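Local coordinates for APL1 (Anopheles gambiae, PDB 3O6N), which probably acts in mosquito complement-like immunity, a member of the APL1 family whose form APL1C pairs with the leucine-rich repeat protein LRIM1, at residues 21-26 and 48-53; 136-141 and 157-162; 308-313 and 328-333. All coordinates share one frame; numbering follows the deposited sequence.

How the contacts relate
From the N terminus, contact 1 comes first and closes a short loop that sets strand 21-24 alongside strand 49-53, at the beginning of the leucine-rich repeat solenoid. Contact 2 follows, with loops 136-141 and 157-162 of successive repeats meeting on the side away from the strands, its nearest atoms about 17 Å from contact 1. Contact 3 joins 308-313 to 328-333 in the last repeats, with its centre about 63 Å from that of contact 1 and on the other side of the chain's centre. The three are in series, none nesting or crossing; contact 1 joins the outermost strand to the next, and contacts 2 and 3 tie successive turns.

Contact 1. Residues 21-26 and 48-53; sequences CVFYDV and KIVTFK
Phe23 and Phe52 lie side by side on two parallel strands, on the buried face that also carries Cys21 and Val50, and form an offset stack, with ring centroids 5.0 Å apart and planes inclined by 30°. Phe23 CD2 sits over one face of the Phe52 ring, near its rim, 3.6 Å from Phe52 CZ. Both rings have CG anti to the carbonyl carbon (chi1 -67° and -68°), which starts them off from the backbone in the same direction. The edge of the Phe23 ring meets Val50 CG1, 3.8 Å from Phe23 CE2, while Val26 CG2 reaches the edge of the Phe52 ring. Flat, apolar rings and branched valines suit this layer, since these side chains are buried and meet one another through carbon atoms.

On the other face Lys53 lends its aliphatic part: CB stands over the Tyr24 ring in a CH-pi contact, 3.8 Å from the centroid, and CG touches Val22 CG1. The ammonium group continues away from the contact. Beside this pair, Thr51 CG2 packs on Val22 CG2 at 3.6 Å.

Backbone bonds fix this register. Thr51 N donates to Cys21 O at 3.0 Å, Phe23 N to Thr51 O, Lys53 N to Phe23 O at 2.8 Å, and Asp25 N to Lys53 O; a weak bond from Cys21 N to Ile49 O precedes them. Cys21 SG lies over one face of the Phe23 ring and is tied by a disulfide to Cys12. Phe37 and Phe68 meet Phe23 edge-to-face, Tyr10 of strand 9-10 touches Phe23 and Val26, and strand 73-75 follows beyond strand 49-53.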
loop_
_atom_site.group_PDB
_atom_site.type_symbol
_atom_site.label_atom_id
_atom_site.label_comp_id
_atom_site.label_asym_id
_atom_site.label_seq_id
_atom_site.Cartn_x
_atom_site.Cartn_y
_atom_site.Cartn_z
ATOM N N CYS A 21 11.346 -1.085 31.546
ATOM C CA CYS A 21 10.461 -1.940 32.338
ATOM C C CYS A 21 9.856 -3.069 31.523
ATOM O O CYS A 21 8.991 -2.843 30.677
ATOM C CB CYS A 21 9.334 -1.144 33.007
ATOM S SG CYS A 21 8.140 -2.206 33.903
ATOM N N VAL A 22 10.302 -4.289 31.796
ATOM C CA VAL A 22 9.725 -5.466 31.168
ATOM C C VAL A 22 9.003 -6.336 32.196
ATOM O O VAL A 22 9.621 -6.859 33.126
ATOM C CB VAL A 22 10.805 -6.307 30.456
ATOM C CG1 VAL A 22 10.174 -7.510 29.769
ATOM C CG2 VAL A 22 11.569 -5.451 29.459
ATOM N N PHE A 23 7.690 -6.467 32.032
ATOM C CA PHE A 23 6.894 -7.352 32.873
ATOM C C PHE A 23 6.966 -8.763 32.311
ATOM O O PHE A 23 6.964 -8.954 31.093
ATOM C CB PHE A 23 5.431 -6.902 32.920
ATOM C CG PHE A 23 5.213 -5.590 33.621
ATOM C CD1 PHE A 23 5.272 -5.510 35.002
ATOM C CD2 PHE A 23 4.919 -4.444 32.899
ATOM C CE1 PHE A 23 5.065 -4.309 35.650
ATOM C CE2 PHE A 23 4.708 -3.238 33.541
ATOM C CZ PHE A 23 4.778 -3.170 34.920
ATOM N N TYR A 24 7.026 -9.746 33.202
ATOM C CA TYR A 24 7.069 -11.147 32.800
ATOM C C TYR A 24 5.914 -11.938 33.405
ATOM O O TYR A 24 5.573 -11.763 34.577
ATOM C CB TYR A 24 8.396 -11.788 33.221
ATOM C CG TYR A 24 9.479 -11.723 32.168
ATOM C CD1 TYR A 24 9.577 -12.700 31.186
ATOM C CD2 TYR A 24 10.410 -10.692 32.163
ATOM C CE1 TYR A 24 10.568 -12.650 30.223
ATOM C CE2 TYR A 24 11.406 -10.633 31.203
ATOM C CZ TYR A 24 11.479 -11.615 30.236
ATOM O OH TYR A 24 12.466 -11.564 29.278
ATOM N N ASP A 25 5.313 -12.800 32.591
ATOM C CA ASP A 25 4.333 -13.767 33.071
ATOM C C ASP A 25 3.104 -13.135 33.717
ATOM O O ASP A 25 2.597 -13.636 34.722
ATOM C CB ASP A 25 4.996 -14.744 34.043
ATOM C CG ASP A 25 6.183 -15.453 33.428
ATOM O OD1 ASP A 25 6.016 -16.060 32.351
ATOM O OD2 ASP A 25 7.286 -15.387 34.009
ATOM N N VAL A 26 2.630 -12.036 33.141
ATOM C CA VAL A 26 1.387 -11.430 33.590
ATOM C C VAL A 26 0.237 -12.188 32.949
ATOM O O VAL A 26 0.205 -12.358 31.731
ATOM C CB VAL A 26 1.290 -9.959 33.176
ATOM C CG1 VAL A 26 -0.057 -9.385 33.584
ATOM C CG2 VAL A 26 2.430 -9.157 33.775
ATOM N N LYS A 48 9.886 4.662 31.743
ATOM C CA LYS A 48 9.318 5.362 30.596
ATOM C C LYS A 48 9.000 4.424 29.435
ATOM O O LYS A 48 8.180 4.746 28.577
ATOM C CB LYS A 48 10.272 6.462 30.126
ATOM C CG LYS A 48 10.544 7.538 31.165
ATOM C CD LYS A 48 11.472 8.605 30.610
ATOM C CE LYS A 48 11.596 9.784 31.560
ATOM N NZ LYS A 48 12.400 10.887 30.963
ATOM N N ILE A 49 9.658 3.270 29.407
ATOM C CA ILE A 49 9.462 2.304 28.330
ATOM C C ILE A 49 8.920 1.003 28.904
ATOM O O ILE A 49 9.577 0.347 29.710
ATOM C CB ILE A 49 10.775 2.018 27.574
ATOM C CG1 ILE A 49 11.646 3.277 27.496
ATOM C CG2 ILE A 49 10.483 1.469 26.187
ATOM C CD1 ILE A 49 11.014 4.424 26.751
ATOM N N VAL A 50 7.713 0.634 28.494
ATOM C CA VAL A 50 7.045 -0.514 29.091
ATOM C C VAL A 50 6.670 -1.564 28.060
ATOM O O VAL A 50 5.994 -1.269 27.076
ATOM C CB VAL A 50 5.771 -0.092 29.848
ATOM C CG1 VAL A 50 4.985 -1.319 30.289
ATOM C CG2 VAL A 50 6.132 0.782 31.035
ATOM N N THR A 51 7.115 -2.792 28.292
ATOM C CA THR A 51 6.722 -3.905 27.444
ATOM C C THR A 51 6.455 -5.153 28.276
ATOM O O THR A 51 6.799 -5.210 29.456
ATOM C CB THR A 51 7.787 -4.218 26.373
ATOM O OG1 THR A 51 7.200 -5.028 25.350
ATOM C CG2 THR A 51 8.956 -4.957 26.988
ATOM N N PHE A 52 5.831 -6.144 27.651
ATOM C CA PHE A 52 5.473 -7.381 28.326
ATOM C C PHE A 52 6.090 -8.573 27.613
ATOM O O PHE A 52 6.241 -8.566 26.391
ATOM C CB PHE A 52 3.953 -7.541 28.356
ATOM C CG PHE A 52 3.259 -6.543 29.234
ATOM C CD1 PHE A 52 2.726 -6.928 30.453
ATOM C CD2 PHE A 52 3.154 -5.217 28.851
ATOM C CE1 PHE A 52 2.090 -6.011 31.268
ATOM C CE2 PHE A 52 2.521 -4.295 29.664
ATOM C CZ PHE A 52 1.989 -4.693 30.873
ATOM N N LYS A 53 6.450 -9.595 28.381
ATOM C CA LYS A 53 6.953 -10.839 27.809
ATOM C C LYS A 53 6.210 -12.029 28.402
ATOM O O LYS A 53 5.956 -12.075 29.604
ATOM C CB LYS A 53 8.459 -10.974 28.041
ATOM C CG LYS A 53 9.297 -9.997 27.233
ATOM C CD LYS A 53 9.033 -10.159 25.745
ATOM C CE LYS A 53 9.835 -9.163 24.924
ATOM N NZ LYS A 53 9.527 -9.269 23.469
#

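Contact 2. Residues 136-141 and 157-162; sequences IFHNTP and EDDTFQ
Between adjoining turns of the leucine-rich repeat solenoid, the His138 ring carries the amide of Gln162 on one face, with the two planes only 4° apart and Gln162 NE2 above the ring centre; Gln162 CD comes within 3.5 Å of His138 NE2. Asp159 lies at the ring edge, its carboxylate plane turned 86° from the imidazole. A flat amide suits a ring face, and an imidazole N-H can serve an acceptor at the rim.

Beneath this polar layer, Phe137 and Phe161 occupy equivalent places in the two repeats, 24 residues apart, as in the phenylalanine spine of this fold. Their planes are nearly parallel at 12°, but the rings are slid so far that they barely overlap; Phe137 CD2 approaches Phe161 CE1 at 3.9 Å. Thr160 CG2 serves both rings: it lies over the centre of one Phe161 face and at the edge of Phe137, near CD2. Ile136 CG2 lies over one face of Phe137, and Leu146 of strand 145-147 touches both rings.

Thr160 O also takes bonds from two waters. One accepts from Phe137 N, and the other donates weakly to Phe137 O, bridging the two turns. Thr160 OG1 donates to Glu157 O at 2.7 Å, steadying its own turn. Asp159 O is gripped from opposite faces of its plane, by Gln162 N and by His138 NE2, the latter at 3.2 Å.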
loop_
_atom_site.group_PDB
_atom_site.type_symbol
_atom_site.label_atom_id
_atom_site.label_comp_id
_atom_site.label_asym_id
_atom_site.label_seq_id
_atom_site.Cartn_x
_atom_site.Cartn_y
_atom_site.Cartn_z
ATOM N N ILE A 136 -12.633 10.410 18.328
ATOM C CA ILE A 136 -11.587 9.539 18.853
ATOM C C ILE A 136 -10.200 10.194 18.840
ATOM O O ILE A 136 -9.419 10.022 19.776
ATOM C CB ILE A 136 -11.554 8.168 18.113
ATOM C CG1 ILE A 136 -10.585 7.205 18.801
ATOM C CG2 ILE A 136 -11.198 8.341 16.635
ATOM C CD1 ILE A 136 -10.996 6.819 20.212
ATOM N N PHE A 137 -9.903 10.958 17.793
ATOM C CA PHE A 137 -8.596 11.601 17.668
ATOM C C PHE A 137 -8.691 13.119 17.736
ATOM O O PHE A 137 -7.789 13.819 17.277
ATOM C CB PHE A 137 -7.925 11.221 16.347
ATOM C CG PHE A 137 -7.768 9.743 16.144
ATOM C CD1 PHE A 137 -7.219 8.944 17.132
ATOM C CD2 PHE A 137 -8.171 9.153 14.957
ATOM C CE1 PHE A 137 -7.073 7.583 16.939
ATOM C CE2 PHE A 137 -8.028 7.795 14.755
ATOM C CZ PHE A 137 -7.479 7.007 15.748
ATOM N N HIS A 138 -9.783 13.632 18.293
ATOM C CA HIS A 138 -9.971 15.078 18.359
ATOM C C HIS A 138 -9.024 15.746 19.351
ATOM O O HIS A 138 -8.783 16.949 19.266
ATOM C CB HIS A 138 -11.428 15.433 18.671
ATOM C CG HIS A 138 -12.349 15.260 17.500
ATOM N ND1 HIS A 138 -13.659 15.689 17.511
ATOM C CD2 HIS A 138 -12.146 14.702 16.282
ATOM C CE1 HIS A 138 -14.223 15.403 16.349
ATOM N NE2 HIS A 138 -13.327 14.805 15.587
ATOM N N ASN A 139 -8.479 14.965 20.280
ATOM C CA ASN A 139 -7.548 15.495 21.268
ATOM C C ASN A 139 -6.119 14.972 21.126
ATOM O O ASN A 139 -5.341 15.019 22.078
ATOM C CB ASN A 139 -8.065 15.238 22.691
ATOM C CG ASN A 139 -9.408 15.895 22.950
ATOM O OD1 ASN A 139 -9.514 17.120 22.991
ATOM N ND2 ASN A 139 -10.440 15.082 23.135
ATOM N N THR A 140 -5.774 14.475 19.942
ATOM C CA THR A 140 -4.416 14.003 19.687
ATOM C C THR A 140 -3.811 14.721 18.482
ATOM O O THR A 140 -3.542 14.103 17.457
ATOM C CB THR A 140 -4.372 12.477 19.457
ATOM O OG1 THR A 140 -5.168 12.139 18.314
ATOM C CG2 THR A 140 -4.902 11.736 20.683
ATOM N N PRO A 141 -3.581 16.035 18.617
ATOM C CA PRO A 141 -3.142 16.881 17.500
ATOM C C PRO A 141 -1.720 16.572 17.041
ATOM O O PRO A 141 -1.343 16.959 15.934
ATOM C CB PRO A 141 -3.210 18.292 18.095
ATOM C CG PRO A 141 -2.939 18.078 19.551
ATOM C CD PRO A 141 -3.602 16.775 19.892
ATOM N N GLU A 157 -15.247 8.527 9.070
ATOM C CA GLU A 157 -16.038 9.748 8.896
ATOM C C GLU A 157 -15.129 10.946 8.632
ATOM O O GLU A 157 -13.964 10.950 9.031
ATOM C CB GLU A 157 -16.954 10.003 10.099
ATOM C CG GLU A 157 -17.905 8.856 10.409
ATOM C CD GLU A 157 -18.893 8.574 9.293
ATOM O OE1 GLU A 157 -19.113 9.461 8.441
ATOM O OE2 GLU A 157 -19.453 7.457 9.269
ATOM N N ASP A 158 -15.669 11.955 7.952
ATOM C CA ASP A 158 -14.862 13.057 7.440
ATOM C C ASP A 158 -14.268 13.952 8.533
ATOM O O ASP A 158 -13.324 14.696 8.277
ATOM C CB ASP A 158 -15.676 13.899 6.454
ATOM C CG ASP A 158 -15.816 13.240 5.087
ATOM O OD1 ASP A 158 -15.315 12.111 4.892
ATOM O OD2 ASP A 158 -16.444 13.862 4.202
ATOM N N ASP A 159 -14.808 13.882 9.748
ATOM C CA ASP A 159 -14.252 14.661 10.852
ATOM C C ASP A 159 -13.141 13.914 11.597
ATOM O O ASP A 159 -12.533 14.455 12.522
ATOM C CB ASP A 159 -15.353 15.055 11.842
ATOM C CG ASP A 159 -15.860 13.871 12.645
ATOM O OD1 ASP A 159 -16.179 12.828 12.039
ATOM O OD2 ASP A 159 -15.920 13.975 13.886
ATOM N N THR A 160 -12.867 12.679 11.188
ATOM C CA THR A 160 -11.954 11.822 11.949
ATOM C C THR A 160 -10.585 12.456 12.188
ATOM O O THR A 160 -10.066 12.426 13.307
ATOM C CB THR A 160 -11.796 10.433 11.296
ATOM O OG1 THR A 160 -13.072 9.783 11.259
ATOM C CG2 THR A 160 -10.821 9.572 12.091
ATOM N N PHE A 161 -10.016 13.057 11.149
ATOM C CA PHE A 161 -8.663 13.601 11.236
ATOM C C PHE A 161 -8.618 15.132 11.239
ATOM O O PHE A 161 -7.595 15.734 10.917
ATOM C CB PHE A 161 -7.797 13.013 10.115
ATOM C CG PHE A 161 -7.699 11.511 10.166
ATOM C CD1 PHE A 161 -7.020 10.884 11.199
ATOM C CD2 PHE A 161 -8.306 10.727 9.197
ATOM C CE1 PHE A 161 -6.934 9.499 11.259
ATOM C CE2 PHE A 161 -8.223 9.346 9.249
ATOM C CZ PHE A 161 -7.537 8.731 10.279
ATOM N N GLN A 162 -9.722 15.757 11.637
ATOM C CA GLN A 162 -9.795 17.218 11.690
ATOM C C GLN A 162 -8.688 17.840 12.547
ATOM O O GLN A 162 -8.145 18.897 12.207
ATOM C CB GLN A 162 -11.170 17.677 12.192
ATOM C CG GLN A 162 -11.442 17.373 13.664
ATOM C CD GLN A 162 -12.756 17.963 14.160
ATOM O OE1 GLN A 162 -13.771 17.927 13.464
ATOM N NE2 GLN A 162 -12.738 18.511 15.371
HETATM O O HOH W 1 -11.583 11.702 15.604
HETATM O O HOH W 2 -8.912 14.529 14.684
#

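Contact 3. Residues 308-313 and 328-333; sequences LHVERN and NSIVTL
Leu308 and Val331 join two consecutive turns of the leucine-rich repeat solenoid, just past its strands, through a hydrogen bond from Val331 N to Leu308 O of 3.2 Å. The acceptor is met in the carbonyl plane, and Ile330 CA adds a CA-H...O contact to the same oxygen at 3.4 Å. The backbones run in nearly the same direction, 22° apart, but the chains bow apart at Val310 and Thr332, where a water bridges them, and close again at Glu311 and Leu333. The water accepts from Val310 N at 2.8 Å and donates to Thr332 O at 2.7 Å, so these two backbone groups are joined through it; its bond to Leu308 O is weak.

At one end the exposed Leu308 makes a tight contact, its CD2 3.4 Å from CB of Ser329, a residue with a short side chain. In the interior, Val310 and Ile330 cross at about a right angle, with their CG2 methyls 3.8 Å apart. Ile330 and Leu333 hold positions of the repeat consensus that turn aliphatic side chains into the core, and Trp351 of strand 351-352 touches both. Asn328 is the asparagine of that consensus: its amide bonds to Leu302 O, Leu325 O and Leu307 N, tying the strand ends to the turns that follow.

The far end is polar. Thr332 OG1 donates to Glu311 OE1 at 2.9 Å, approaching from above the carboxylate plane, 36° out of it. A chi1 of 64° sets OG1 between the backbone N and the carbonyl carbon, on the side where Glu311 OE1 lies. The other oxygen, Glu311 OE2, forms a salt bridge with Lys334, so each oxygen of the carboxylate has a partner. Asn313, ahead of helix 314-317, donates from both N and ND2 to Val310 O, on one face of its plane.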
loop_
_atom_site.group_PDB
_atom_site.type_symbol
_atom_site.label_atom_id
_atom_site.label_comp_id
_atom_site.label_asym_id
_atom_site.label_seq_id
_atom_site.Cartn_x
_atom_site.Cartn_y
_atom_site.Cartn_z
ATOM N N LEU A 308 -2.330 -6.371 -30.524
ATOM C CA LEU A 308 -2.146 -7.022 -31.820
ATOM C C LEU A 308 -0.982 -6.412 -32.597
ATOM O O LEU A 308 -0.140 -7.127 -33.136
ATOM C CB LEU A 308 -3.416 -6.897 -32.668
ATOM C CG LEU A 308 -4.706 -7.566 -32.193
ATOM C CD1 LEU A 308 -5.884 -7.084 -33.032
ATOM C CD2 LEU A 308 -4.575 -9.070 -32.268
ATOM N N HIS A 309 -0.949 -5.085 -32.659
ATOM C CA HIS A 309 0.067 -4.383 -33.433
ATOM C C HIS A 309 0.712 -3.291 -32.590
ATOM O O HIS A 309 0.054 -2.326 -32.205
ATOM C CB HIS A 309 -0.552 -3.783 -34.694
ATOM C CG HIS A 309 -1.313 -4.775 -35.516
ATOM N ND1 HIS A 309 -0.696 -5.649 -36.384
ATOM C CD2 HIS A 309 -2.637 -5.047 -35.585
ATOM C CE1 HIS A 309 -1.608 -6.414 -36.957
ATOM N NE2 HIS A 309 -2.795 -6.068 -36.489
ATOM N N VAL A 310 2.004 -3.445 -32.318
ATOM C CA VAL A 310 2.704 -2.546 -31.409
ATOM C C VAL A 310 4.062 -2.111 -31.950
ATOM O O VAL A 310 4.793 -1.377 -31.292
ATOM C CB VAL A 310 2.922 -3.215 -30.036
ATOM C CG1 VAL A 310 1.585 -3.523 -29.377
ATOM C CG2 VAL A 310 3.758 -4.492 -30.194
ATOM N N GLU A 311 4.394 -2.555 -33.154
ATOM C CA GLU A 311 5.725 -2.327 -33.707
ATOM C C GLU A 311 6.106 -0.842 -33.786
ATOM O O GLU A 311 7.273 -0.478 -33.625
ATOM C CB GLU A 311 5.848 -3.024 -35.065
ATOM C CG GLU A 311 6.774 -2.360 -36.044
ATOM C CD GLU A 311 6.717 -3.019 -37.406
ATOM O OE1 GLU A 311 6.631 -4.267 -37.460
ATOM O OE2 GLU A 311 6.744 -2.289 -38.418
ATOM N N ARG A 312 5.123 0.022 -34.013
ATOM C CA ARG A 312 5.399 1.452 -34.110
ATOM C C ARG A 312 5.965 2.027 -32.811
ATOM O O ARG A 312 6.492 3.137 -32.795
ATOM C CB ARG A 312 4.153 2.225 -34.548
ATOM C CG ARG A 312 3.783 1.989 -35.995
ATOM C CD ARG A 312 2.535 2.763 -36.386
ATOM N NE ARG A 312 2.249 2.633 -37.813
ATOM C CZ ARG A 312 1.210 3.197 -38.419
ATOM N NH1 ARG A 312 0.350 3.922 -37.715
ATOM N NH2 ARG A 312 1.027 3.032 -39.724
ATOM N N ASN A 313 5.871 1.260 -31.730
ATOM C CA ASN A 313 6.367 1.714 -30.435
ATOM C C ASN A 313 7.874 1.535 -30.269
ATOM O O ASN A 313 8.411 1.742 -29.183
ATOM C CB ASN A 313 5.624 1.010 -29.300
ATOM C CG ASN A 313 4.202 1.510 -29.141
ATOM O OD1 ASN A 313 3.954 2.526 -28.482
ATOM N ND2 ASN A 313 3.258 0.801 -29.751
ATOM N N ASN A 328 -0.250 -11.843 -25.263
ATOM C CA ASN A 328 -1.077 -10.958 -26.068
ATOM C C ASN A 328 -1.340 -11.664 -27.394
ATOM O O ASN A 328 -1.285 -12.893 -27.461
ATOM C CB ASN A 328 -0.382 -9.614 -26.295
ATOM C CG ASN A 328 -0.459 -8.700 -25.081
ATOM O OD1 ASN A 328 -1.453 -8.008 -24.881
ATOM N ND2 ASN A 328 0.595 -8.694 -24.272
ATOM N N SER A 329 -1.635 -10.899 -28.440
ATOM C CA SER A 329 -1.774 -11.469 -29.783
ATOM C C SER A 329 -0.894 -10.716 -30.778
ATOM O O SER A 329 -1.285 -10.474 -31.931
ATOM C CB SER A 329 -3.237 -11.456 -30.234
ATOM O OG SER A 329 -4.033 -12.275 -29.392
ATOM N N ILE A 330 0.304 -10.362 -30.325
ATOM C CA ILE A 330 1.211 -9.514 -31.097
ATOM C C ILE A 330 1.812 -10.240 -32.300
ATOM O O ILE A 330 2.223 -11.399 -32.200
ATOM C CB ILE A 330 2.329 -8.963 -30.193
ATOM C CG1 ILE A 330 1.719 -8.056 -29.120
ATOM C CG2 ILE A 330 3.363 -8.216 -31.019
ATOM C CD1 ILE A 330 2.644 -7.766 -27.945
ATOM N N VAL A 331 1.869 -9.548 -33.433
ATOM C CA VAL A 331 2.332 -10.152 -34.677
ATOM C C VAL A 331 3.773 -9.784 -35.027
ATOM O O VAL A 331 4.508 -10.596 -35.584
ATOM C CB VAL A 331 1.406 -9.778 -35.847
ATOM C CG1 VAL A 331 0.045 -10.427 -35.664
ATOM C CG2 VAL A 331 1.271 -8.268 -35.951
ATOM N N THR A 332 4.178 -8.560 -34.703
ATOM C CA THR A 332 5.535 -8.110 -35.001
ATOM C C THR A 332 6.159 -7.266 -33.889
ATOM O O THR A 332 5.464 -6.659 -33.077
ATOM C CB THR A 332 5.593 -7.287 -36.307
ATOM O OG1 THR A 332 4.832 -6.086 -36.149
ATOM C CG2 THR A 332 5.042 -8.079 -37.484
ATOM N N LEU A 333 7.485 -7.232 -33.882
ATOM C CA LEU A 333 8.239 -6.405 -32.955
ATOM C C LEU A 333 9.551 -6.024 -33.623
ATOM O O LEU A 333 10.232 -6.875 -34.192
ATOM C CB LEU A 333 8.514 -7.166 -31.654
ATOM C CG LEU A 333 9.324 -6.406 -30.599
ATOM C CD1 LEU A 333 8.533 -5.204 -30.087
ATOM C CD2 LEU A 333 9.729 -7.323 -29.443
HETATM O O HOH W 3 2.987 -5.666 -33.710
#